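Local structure of transcriptional regulator, MerR family (3GP4) at residues D17-Y22 with R47-T52; I28-R33 with L71-E76; A58-E63 with K87-E92. The protein probably binds promoter DNA as a dimer and regulates transcription, as other members of the MerR family do. All blocks are in the same frame, centred on the assembly; numbering follows the deposited sequence.

Interaction 1: residues D17-Y22 with R47-T52; sequences DTIRYY and RWILFT
Thr52 sets its methyl group squarely over the Tyr22 ring. Thr52 CG2 lies 3.5 Å from the centroid of the Tyr22 ring, 14° off the ring normal, a CH-pi contact. The closest ring atom is Tyr22 CZ, 3.4 Å from Thr52 CG2. The two side chains come from opposite directions. The opposite face of the ring has Thr18 O above it, offset toward the rim, so the ring lies between a methyl and a carbonyl oxygen. In Thr52, CG2 is anti to the backbone N (chi1 -62° for OG1), which sends the methyl to the ring and leaves OG1 beside its own helix. There Thr52 OG1 bonds to Trp48 O at 2.8 Å. Beside the ring, Ile19 and Ile49 cross at about a right angle and meet at their CD1 atoms, 4.0 Å apart. The axes of segments 17-22 and 47-52 make 97°; they lie on helices 16-25 and 43-57, inside the MerR helix-turn-helix family region. Ile28 and Leu27 touch Thr52 and Tyr22 from the loop after helix 16-25. Tyr22 OH bonds to a glycerol, probably from the crystallisation liquor. The buried side chains thus meet by apolar and CH-pi contacts, while the threonine hydroxyl is satisfied within its own helix.

Interaction 2: residues I28-R33 with L71-E76; sequences IPPIHR and LFREGE
Pro30 lies against one face of the Arg73 guanidinium. Its ring carbons do the touching. Pro30 CG is 3.6 Å from Arg73 NH1, and Pro30 CD is 3.7 Å from Arg73 CZ. Pro30 CD stands 3.5 Å above the Arg73 guanidinium plane, offset toward the rim. The two side chains approach from opposite directions. The Arg73 chain starts with CG beside the backbone N and then bends at chi3 (57°), which turns the flat group to the proline. The second touch is lighter. Pro29 CG meets Phe72 CE2 at 4.4 Å, obliquely to the ring. Both contacts are apolar or dispersive in kind, and Pro30 and Arg73 are exposed.

The pair joins the loop after helix 16-25 to the C-terminal end of helix 62-74. In the MerR family such a loop belongs to the winged helix-turn-helix region, and here the backbone of His32 pairs with that of Lys40 further along the chain.

The next shell holds each side in place. Pro29 also rests on Trp48 of helix 43-57, whose ring meets that of Phe72 with the planes at about 55°. Farther along the loop, Arg33 NH1 bonds back to Ile31 O at 2.8 Å, with the oxygen in the guanidinium plane, and also makes a salt bridge to Glu23. On the other side, helix 62-74 ends at Gly75, which has positive phi. Thr78 OG1, just before helix 79-130, hydrogen-bonds to Leu71 O and Gly75 O. Phe72 further packs on Arg82 of helix 79-130 and on Glu124 of the second subunit.

Interaction 3: residues A58-E63 with K87-E92; sequences AGLSIE and KKQRIE
A Schellman motif at Gly59 ends helix 43-57, and an N-cap at Ser61 starts helix 62-74. The short link between these two helices of the MerR family region packs on the long helix 79-130. Leu60 and Gln89 carry the contact. Their side chains meet at a slant. Leu60 CD2 lies alongside the aliphatic part of Gln89, 3.9 Å from Gln89 CB. The Gln89 chain bends at chi2 (-59°), which brings Gln89 OE1 to 3.5 Å from Leu60 CG.

A single water completes the polar side of the contact. It accepts from Ser61 N at 2.7 Å and donates to Gln89 OE1 at 2.5 Å, an unusually short distance whose exact value is doubtful. The direct distance from Ser61 N to Gln89 OE1 is 4.0 Å, so the water bridges backbone and side chain. It gives the amide N-H of Ser61 a partner at a point where the chain is turning between helices. The same oxygen thus has an apolar neighbour in Leu60 and a polar one in the water. Ser61 OG is engaged elsewhere, as it caps Ala64 N in the first turn of its helix. Gly59 has positive phi, which lets the chain leave the preceding helix.

Other bonds hold the link on both sides. Arg56 of helix 43-57 bonds to Leu60 O, and Arg96 of helix 79-130 bonds to Ala58 O. Leu60 also packs on Met55 and Leu65, while Gln89 touches Ala64. On the long helix, Arg90 pairs with Asp108 and Lys87 with Asp115, both of the second subunit, in salt bridges. The link thus lies beside helix 79-130, which itself pairs with the other chain.

In the fold
Interactions 1 and 2 adjoin, with centres 13 Å apart. Trp48 and Ile28 join them. Trp48 CG lies 3.4 Å from Pro29 CD, and Thr52 OG1 is 3.5 Å from Ile28 CG2. Interaction 3 is 17 Å from interaction 1 between centres and meets it where Tyr21 OH comes within 4.0 Å of Ile62 CD1. Interactions 2 and 3 use opposite ends of helix 62-74 and do not touch; their nearest atoms are about 9 Å apart. Both reach the second subunit. The d-methionine seen in the entry lies in a pocket that includes Lys110, Tyr114 and Leu118, farther along helix 79-130 than the 87-92 segment of interaction 3.

Interaction 1: residues D17-Y22 with R47-T52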
loop_
_atom_site.group_PDB
_atom_site.type_symbol
_atom_site.label_atom_id
_atom_site.label_comp_id
_atom_site.label_asym_id
_atom_site.label_seq_id
_atom_site.Cartn_x
_atom_site.Cartn_y
_atom_site.Cartn_z
ATOM N N ASP A 17 18.181 8.827 -12.755
ATOM C CA ASP A 17 17.045 9.326 -13.552
ATOM C C ASP A 17 15.805 9.706 -12.725
ATOM O O ASP A 17 15.057 10.605 -13.128
ATOM C CB ASP A 17 16.661 8.405 -14.702
ATOM C CG ASP A 17 17.583 8.566 -15.921
ATOM O OD1 ASP A 17 18.535 9.401 -15.884
ATOM O OD2 ASP A 17 17.379 7.826 -16.897
ATOM N N THR A 18 15.594 9.050 -11.585
ATOM C CA THR A 18 14.462 9.434 -10.698
ATOM C C THR A 18 14.732 10.799 -10.060
ATOM O O THR A 18 13.810 11.639 -9.902
ATOM C CB THR A 18 14.207 8.386 -9.619
ATOM O OG1 THR A 18 13.873 7.152 -10.265
ATOM C CG2 THR A 18 13.025 8.806 -8.692
ATOM N N ILE A 19 15.991 11.018 -9.690
ATOM C CA ILE A 19 16.383 12.331 -9.183
ATOM C C ILE A 19 16.137 13.426 -10.243
ATOM O O ILE A 19 15.531 14.470 -9.925
ATOM C CB ILE A 19 17.857 12.360 -8.687
ATOM C CG1 ILE A 19 18.000 11.503 -7.415
ATOM C CG2 ILE A 19 18.287 13.829 -8.459
ATOM C CD1 ILE A 19 19.424 11.276 -6.906
ATOM N N ARG A 20 16.589 13.208 -11.479
ATOM C CA ARG A 20 16.402 14.196 -12.551
ATOM C C ARG A 20 14.909 14.488 -12.756
ATOM O O ARG A 20 14.521 15.644 -12.965
ATOM C CB ARG A 20 16.991 13.728 -13.894
ATOM C CG ARG A 20 18.526 13.624 -13.984
ATOM C CD ARG A 20 18.942 12.871 -15.255
ATOM N NE ARG A 20 20.395 12.874 -15.388
ATOM C CZ ARG A 20 21.199 11.861 -15.058
ATOM N NH1 ARG A 20 20.702 10.712 -14.622
ATOM N NH2 ARG A 20 22.514 11.999 -15.190
ATOM N N TYR A 21 14.102 13.421 -12.728
ATOM C CA TYR A 21 12.643 13.556 -12.862
ATOM C C TYR A 21 12.016 14.386 -11.706
ATOM O O TYR A 21 11.204 15.258 -11.950
ATOM C CB TYR A 21 12.010 12.153 -12.959
ATOM C CG TYR A 21 10.493 12.136 -12.821
ATOM C CD1 TYR A 21 9.676 12.567 -13.856
ATOM C CD2 TYR A 21 9.894 11.660 -11.650
ATOM C CE1 TYR A 21 8.283 12.551 -13.726
ATOM C CE2 TYR A 21 8.511 11.633 -11.512
ATOM C CZ TYR A 21 7.724 12.073 -12.551
ATOM O OH TYR A 21 6.372 12.033 -12.395
ATOM N N TYR A 22 12.395 14.094 -10.465
ATOM C CA TYR A 22 11.956 14.880 -9.291
ATOM C C TYR A 22 12.266 16.370 -9.487
ATOM O O TYR A 22 11.432 17.220 -9.190
ATOM C CB TYR A 22 12.680 14.452 -8.014
ATOM C CG TYR A 22 12.282 13.146 -7.368
ATOM C CD1 TYR A 22 11.172 12.406 -7.817
ATOM C CD2 TYR A 22 13.004 12.661 -6.275
ATOM C CE1 TYR A 22 10.824 11.205 -7.189
ATOM C CE2 TYR A 22 12.672 11.465 -5.650
ATOM C CZ TYR A 22 11.586 10.746 -6.119
ATOM O OH TYR A 22 11.285 9.578 -5.492
ATOM N N ARG A 47 18.004 15.683 1.645
ATOM C CA ARG A 47 16.832 15.619 2.537
ATOM C C ARG A 47 15.533 15.683 1.724
ATOM O O ARG A 47 14.547 14.963 2.017
ATOM C CB ARG A 47 16.846 16.716 3.601
ATOM C CG ARG A 47 18.077 16.653 4.543
ATOM C CD ARG A 47 17.874 17.518 5.766
ATOM N NE ARG A 47 19.124 17.788 6.501
ATOM C CZ ARG A 47 19.769 16.924 7.285
ATOM N NH1 ARG A 47 19.317 15.678 7.466
ATOM N NH2 ARG A 47 20.886 17.312 7.905
ATOM N N TRP A 48 15.512 16.522 0.696
ATOM C CA TRP A 48 14.301 16.558 -0.168
ATOM C C TRP A 48 14.095 15.274 -0.988
ATOM O O TRP A 48 12.967 14.830 -1.164
ATOM C CB TRP A 48 14.326 17.757 -1.106
ATOM C CG TRP A 48 13.812 18.982 -0.450
ATOM C CD1 TRP A 48 14.563 19.986 0.124
ATOM C CD2 TRP A 48 12.454 19.358 -0.289
ATOM N NE1 TRP A 48 13.743 20.961 0.639
ATOM C CE2 TRP A 48 12.438 20.606 0.385
ATOM C CE3 TRP A 48 11.235 18.771 -0.653
ATOM C CZ2 TRP A 48 11.247 21.257 0.736
ATOM C CZ3 TRP A 48 10.049 19.437 -0.318
ATOM C CH2 TRP A 48 10.068 20.662 0.369
ATOM N N ILE A 49 15.178 14.698 -1.489
ATOM C CA ILE A 49 15.078 13.457 -2.299
ATOM C C ILE A 49 14.528 12.306 -1.427
ATOM O O ILE A 49 13.599 11.553 -1.811
ATOM C CB ILE A 49 16.449 13.112 -2.921
ATOM C CG1 ILE A 49 16.789 14.140 -4.025
ATOM C CG2 ILE A 49 16.443 11.699 -3.514
ATOM C CD1 ILE A 49 18.308 14.218 -4.409
ATOM N N LEU A 50 15.056 12.254 -0.221
ATOM C CA LEU A 50 14.694 11.219 0.756
ATOM C C LEU A 50 13.234 11.346 1.225
ATOM O O LEU A 50 12.484 10.356 1.254
ATOM C CB LEU A 50 15.680 11.287 1.922
ATOM C CG LEU A 50 17.097 10.770 1.613
ATOM C CD1 LEU A 50 18.008 11.072 2.823
ATOM C CD2 LEU A 50 17.088 9.270 1.342
ATOM N N PHE A 51 12.821 12.556 1.582
ATOM C CA PHE A 51 11.408 12.829 1.893
ATOM C C PHE A 51 10.472 12.458 0.733
ATOM O O PHE A 51 9.410 11.818 0.971
ATOM C CB PHE A 51 11.240 14.288 2.322
ATOM C CG PHE A 51 9.833 14.679 2.707
ATOM C CD1 PHE A 51 9.287 14.288 3.930
ATOM C CD2 PHE A 51 9.088 15.469 1.861
ATOM C CE1 PHE A 51 7.988 14.689 4.278
ATOM C CE2 PHE A 51 7.776 15.877 2.210
ATOM C CZ PHE A 51 7.246 15.492 3.405
ATOM N N THR A 52 10.852 12.834 -0.500
ATOM C CA THR A 52 10.025 12.585 -1.690
ATOM C C THR A 52 9.842 11.099 -1.911
ATOM O O THR A 52 8.690 10.612 -2.019
ATOM C CB THR A 52 10.631 13.220 -2.968
ATOM O OG1 THR A 52 10.684 14.629 -2.789
ATOM C CG2 THR A 52 9.764 12.923 -4.231
#

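Interaction 2: residues I28-R33 with L71-E76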
loop_
_atom_site.group_PDB
_atom_site.type_symbol
_atom_site.label_atom_id
_atom_site.label_comp_id
_atom_site.label_asym_id
_atom_site.label_seq_id
_atom_site.Cartn_x
_atom_site.Cartn_y
_atom_site.Cartn_z
ATOM N N ILE A 28 11.396 18.247 -6.019
ATOM C CA ILE A 28 12.510 18.744 -5.183
ATOM C C ILE A 28 12.965 20.097 -5.712
ATOM O O ILE A 28 12.685 20.449 -6.872
ATOM C CB ILE A 28 13.701 17.759 -5.098
ATOM C CG1 ILE A 28 14.442 17.656 -6.454
ATOM C CG2 ILE A 28 13.202 16.399 -4.523
ATOM C CD1 ILE A 28 15.582 16.606 -6.535
ATOM N N PRO A 29 13.621 20.885 -4.852
ATOM C CA PRO A 29 14.040 22.221 -5.320
ATOM C C PRO A 29 15.104 22.140 -6.431
ATOM O O PRO A 29 15.857 21.168 -6.490
ATOM C CB PRO A 29 14.607 22.883 -4.052
ATOM C CG PRO A 29 14.012 22.130 -2.902
ATOM C CD PRO A 29 13.810 20.701 -3.403
ATOM N N PRO A 30 15.193 23.166 -7.307
ATOM C CA PRO A 30 16.223 23.125 -8.342
ATOM C C PRO A 30 17.618 22.949 -7.744
ATOM O O PRO A 30 17.928 23.518 -6.716
ATOM C CB PRO A 30 16.125 24.509 -8.984
ATOM C CG PRO A 30 14.723 24.932 -8.719
ATOM C CD PRO A 30 14.480 24.454 -7.319
ATOM N N ILE A 31 18.437 22.154 -8.404
ATOM C CA ILE A 31 19.732 21.779 -7.873
ATOM C C ILE A 31 20.759 22.762 -8.436
ATOM O O ILE A 31 20.696 23.140 -9.607
ATOM C CB ILE A 31 20.066 20.317 -8.233
ATOM C CG1 ILE A 31 19.000 19.381 -7.619
ATOM C CG2 ILE A 31 21.476 19.913 -7.768
ATOM C CD1 ILE A 31 18.861 18.101 -8.438
ATOM N N HIS A 32 21.692 23.163 -7.588
ATOM C CA HIS A 32 22.803 24.005 -8.028
ATOM C C HIS A 32 23.631 23.288 -9.123
ATOM O O HIS A 32 23.862 22.064 -9.063
ATOM C CB HIS A 32 23.647 24.431 -6.819
ATOM C CG HIS A 32 22.869 25.210 -5.792
ATOM N ND1 HIS A 32 23.022 26.572 -5.610
ATOM C CD2 HIS A 32 21.915 24.824 -4.907
ATOM C CE1 HIS A 32 22.207 26.984 -4.653
ATOM N NE2 HIS A 32 21.525 25.944 -4.210
ATOM N N ARG A 33 24.037 24.062 -10.131
ATOM C CA ARG A 33 24.898 23.606 -11.206
ATOM C C ARG A 33 26.294 24.200 -10.949
ATOM O O ARG A 33 26.418 25.310 -10.404
ATOM C CB ARG A 33 24.351 24.060 -12.575
ATOM C CG ARG A 33 22.929 23.577 -12.962
ATOM C CD ARG A 33 22.775 22.078 -12.784
ATOM N NE ARG A 33 21.693 21.455 -13.567
ATOM C CZ ARG A 33 20.453 21.266 -13.123
ATOM N NH1 ARG A 33 20.106 21.721 -11.938
ATOM N NH2 ARG A 33 19.540 20.652 -13.886
ATOM N N LEU A 71 4.736 25.858 -2.480
ATOM C CA LEU A 71 4.517 26.700 -1.283
ATOM C C LEU A 71 5.814 27.046 -0.555
ATOM O O LEU A 71 6.095 28.243 -0.268
ATOM C CB LEU A 71 3.521 26.041 -0.323
ATOM C CG LEU A 71 2.069 25.917 -0.805
ATOM C CD1 LEU A 71 1.265 24.940 0.040
ATOM C CD2 LEU A 71 1.331 27.290 -0.838
ATOM N N PHE A 72 6.606 26.009 -0.268
ATOM C CA PHE A 72 7.926 26.168 0.328
ATOM C C PHE A 72 8.791 27.194 -0.418
ATOM O O PHE A 72 9.396 28.092 0.207
ATOM C CB PHE A 72 8.626 24.796 0.439
ATOM C CG PHE A 72 10.088 24.886 0.824
ATOM C CD1 PHE A 72 10.453 25.094 2.147
ATOM C CD2 PHE A 72 11.084 24.778 -0.140
ATOM C CE1 PHE A 72 11.798 25.191 2.509
ATOM C CE2 PHE A 72 12.436 24.855 0.208
ATOM C CZ PHE A 72 12.786 25.057 1.542
ATOM N N ARG A 73 8.819 27.111 -1.741
ATOM C CA ARG A 73 9.643 28.028 -2.520
ATOM C C ARG A 73 9.122 29.472 -2.489
ATOM O O ARG A 73 9.908 30.425 -2.547
ATOM C CB ARG A 73 9.883 27.491 -3.940
ATOM C CG ARG A 73 10.860 26.276 -3.906
ATOM C CD ARG A 73 11.448 25.911 -5.264
ATOM N NE ARG A 73 12.150 27.038 -5.877
ATOM C CZ ARG A 73 12.152 27.306 -7.180
ATOM N NH1 ARG A 73 11.511 26.517 -8.032
ATOM N NH2 ARG A 73 12.803 28.370 -7.638
ATOM N N GLU A 74 7.811 29.621 -2.366
ATOM C CA GLU A 74 7.160 30.941 -2.286
ATOM C C GLU A 74 7.511 31.732 -1.020
ATOM O O GLU A 74 7.463 32.972 -1.016
ATOM C CB GLU A 74 5.653 30.759 -2.339
ATOM C CG GLU A 74 4.933 31.915 -2.925
ATOM C CD GLU A 74 4.984 31.877 -4.427
ATOM O OE1 GLU A 74 4.389 30.937 -4.994
ATOM O OE2 GLU A 74 5.631 32.763 -5.022
ATOM N N GLY A 75 7.820 31.029 0.059
ATOM C CA GLY A 75 8.291 31.692 1.258
ATOM C C GLY A 75 7.459 31.570 2.522
ATOM O O GLY A 75 6.465 30.834 2.611
ATOM N N GLU A 76 7.868 32.363 3.499
ATOM C CA GLU A 76 7.408 32.268 4.863
ATOM C C GLU A 76 5.883 32.431 4.985
ATOM O O GLU A 76 5.256 31.874 5.871
ATOM C CB GLU A 76 8.111 33.409 5.587
ATOM C CG GLU A 76 8.181 33.340 7.037
ATOM C CD GLU A 76 8.843 34.600 7.552
ATOM O OE1 GLU A 76 8.107 35.578 7.848
ATOM O OE2 GLU A 76 10.087 34.618 7.612
#

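Interaction 3: residues A58-E63 with K87-E92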
loop_
_atom_site.group_PDB
_atom_site.type_symbol
_atom_site.label_atom_id
_atom_site.label_comp_id
_atom_site.label_asym_id
_atom_site.label_seq_id
_atom_site.Cartn_x
_atom_site.Cartn_y
_atom_site.Cartn_z
ATOM N N ALA A 58 4.768 5.812 0.187
ATOM C CA ALA A 58 3.538 5.763 1.006
ATOM C C ALA A 58 2.238 6.198 0.305
ATOM O O ALA A 58 1.181 6.231 0.946
ATOM C CB ALA A 58 3.722 6.553 2.300
ATOM N N GLY A 59 2.343 6.599 -0.968
ATOM C CA GLY A 59 1.197 6.927 -1.836
ATOM C C GLY A 59 0.717 8.365 -1.791
ATOM O O GLY A 59 -0.381 8.669 -2.246
ATOM N N LEU A 60 1.510 9.271 -1.215
ATOM C CA LEU A 60 1.119 10.691 -1.287
ATOM C C LEU A 60 1.139 11.070 -2.749
ATOM O O LEU A 60 2.072 10.700 -3.486
ATOM C CB LEU A 60 2.080 11.598 -0.497
ATOM C CG LEU A 60 1.741 11.718 0.999
ATOM C CD1 LEU A 60 2.045 10.423 1.753
ATOM C CD2 LEU A 60 2.494 12.910 1.654
ATOM N N SER A 61 0.127 11.815 -3.184
ATOM C CA SER A 61 0.052 12.157 -4.599
ATOM C C SER A 61 1.179 13.077 -5.027
ATOM O O SER A 61 1.644 13.936 -4.248
ATOM C CB SER A 61 -1.324 12.717 -4.999
ATOM O OG SER A 61 -1.401 14.145 -4.983
ATOM N N ILE A 62 1.653 12.812 -6.236
ATOM C CA ILE A 62 2.631 13.620 -6.933
ATOM C C ILE A 62 2.132 15.078 -6.923
ATOM O O ILE A 62 2.910 15.981 -6.652
ATOM C CB ILE A 62 2.803 13.089 -8.381
ATOM C CG1 ILE A 62 3.815 11.927 -8.461
ATOM C CG2 ILE A 62 3.177 14.178 -9.366
ATOM C CD1 ILE A 62 5.214 12.321 -8.592
ATOM N N GLU A 63 0.838 15.299 -7.153
ATOM C CA GLU A 63 0.329 16.705 -7.223
ATOM C C GLU A 63 0.401 17.395 -5.861
ATOM O O GLU A 63 0.678 18.583 -5.802
ATOM C CB GLU A 63 -1.077 16.829 -7.850
ATOM C CG GLU A 63 -1.230 16.238 -9.302
ATOM C CD GLU A 63 -0.309 16.870 -10.357
ATOM O OE1 GLU A 63 0.188 18.007 -10.179
ATOM O OE2 GLU A 63 -0.089 16.227 -11.410
ATOM N N LYS A 87 -1.536 18.068 6.831
ATOM C CA LYS A 87 -2.611 17.510 7.663
ATOM C C LYS A 87 -3.631 16.713 6.817
ATOM O O LYS A 87 -4.097 15.622 7.262
ATOM C CB LYS A 87 -3.321 18.600 8.492
ATOM C CG LYS A 87 -2.500 19.059 9.715
ATOM C CD LYS A 87 -3.025 20.369 10.336
ATOM C CE LYS A 87 -1.962 21.067 11.196
ATOM N NZ LYS A 87 -2.560 22.081 12.134
ATOM N N LYS A 88 -3.971 17.241 5.642
ATOM C CA LYS A 88 -4.902 16.576 4.673
ATOM C C LYS A 88 -4.295 15.248 4.203
ATOM O O LYS A 88 -4.982 14.191 4.155
ATOM C CB LYS A 88 -5.092 17.485 3.454
ATOM C CG LYS A 88 -6.445 17.438 2.782
ATOM C CD LYS A 88 -7.284 18.646 3.336
ATOM C CE LYS A 88 -6.781 20.002 2.778
ATOM N NZ LYS A 88 -6.969 21.204 3.702
ATOM N N GLN A 89 -3.016 15.301 3.834
ATOM C CA GLN A 89 -2.289 14.077 3.395
ATOM C C GLN A 89 -2.191 13.045 4.511
ATOM O O GLN A 89 -2.293 11.817 4.260
ATOM C CB GLN A 89 -0.888 14.425 2.866
ATOM C CG GLN A 89 -0.922 15.209 1.579
ATOM C CD GLN A 89 -1.652 14.437 0.474
ATOM O OE1 GLN A 89 -1.356 13.260 0.231
ATOM N NE2 GLN A 89 -2.621 15.080 -0.165
ATOM N N ARG A 90 -2.010 13.544 5.739
ATOM C CA ARG A 90 -1.951 12.700 6.942
ATOM C C ARG A 90 -3.226 11.895 7.148
ATOM O O ARG A 90 -3.170 10.647 7.343
ATOM C CB ARG A 90 -1.631 13.570 8.179
ATOM C CG ARG A 90 -1.058 12.823 9.401
ATOM C CD ARG A 90 -2.112 12.020 10.232
ATOM N NE ARG A 90 -1.441 11.428 11.394
ATOM C CZ ARG A 90 -1.915 10.481 12.209
ATOM N NH1 ARG A 90 -1.128 10.005 13.188
ATOM N NH2 ARG A 90 -3.124 9.988 12.046
ATOM N N ILE A 91 -4.366 12.592 7.096
ATOM C CA ILE A 91 -5.694 11.930 7.208
ATOM C C ILE A 91 -5.828 10.798 6.165
ATOM O O ILE A 91 -6.236 9.663 6.504
ATOM C CB ILE A 91 -6.823 12.966 7.044
ATOM C CG1 ILE A 91 -6.924 13.815 8.318
ATOM C CG2 ILE A 91 -8.170 12.307 6.644
ATOM C CD1 ILE A 91 -7.839 15.023 8.152
ATOM N N GLU A 92 -5.488 11.114 4.920
ATOM C CA GLU A 92 -5.655 10.159 3.819
ATOM C C GLU A 92 -4.715 8.973 3.955
ATOM O O GLU A 92 -5.100 7.825 3.621
ATOM C CB GLU A 92 -5.497 10.847 2.465
ATOM C CG GLU A 92 -6.617 11.887 2.238
ATOM C CD GLU A 92 -6.473 12.709 0.975
ATOM O OE1 GLU A 92 -5.739 12.309 0.050
ATOM O OE2 GLU A 92 -7.132 13.770 0.900
HETATM O O HOH W 1 -2.231 12.444 -1.981
#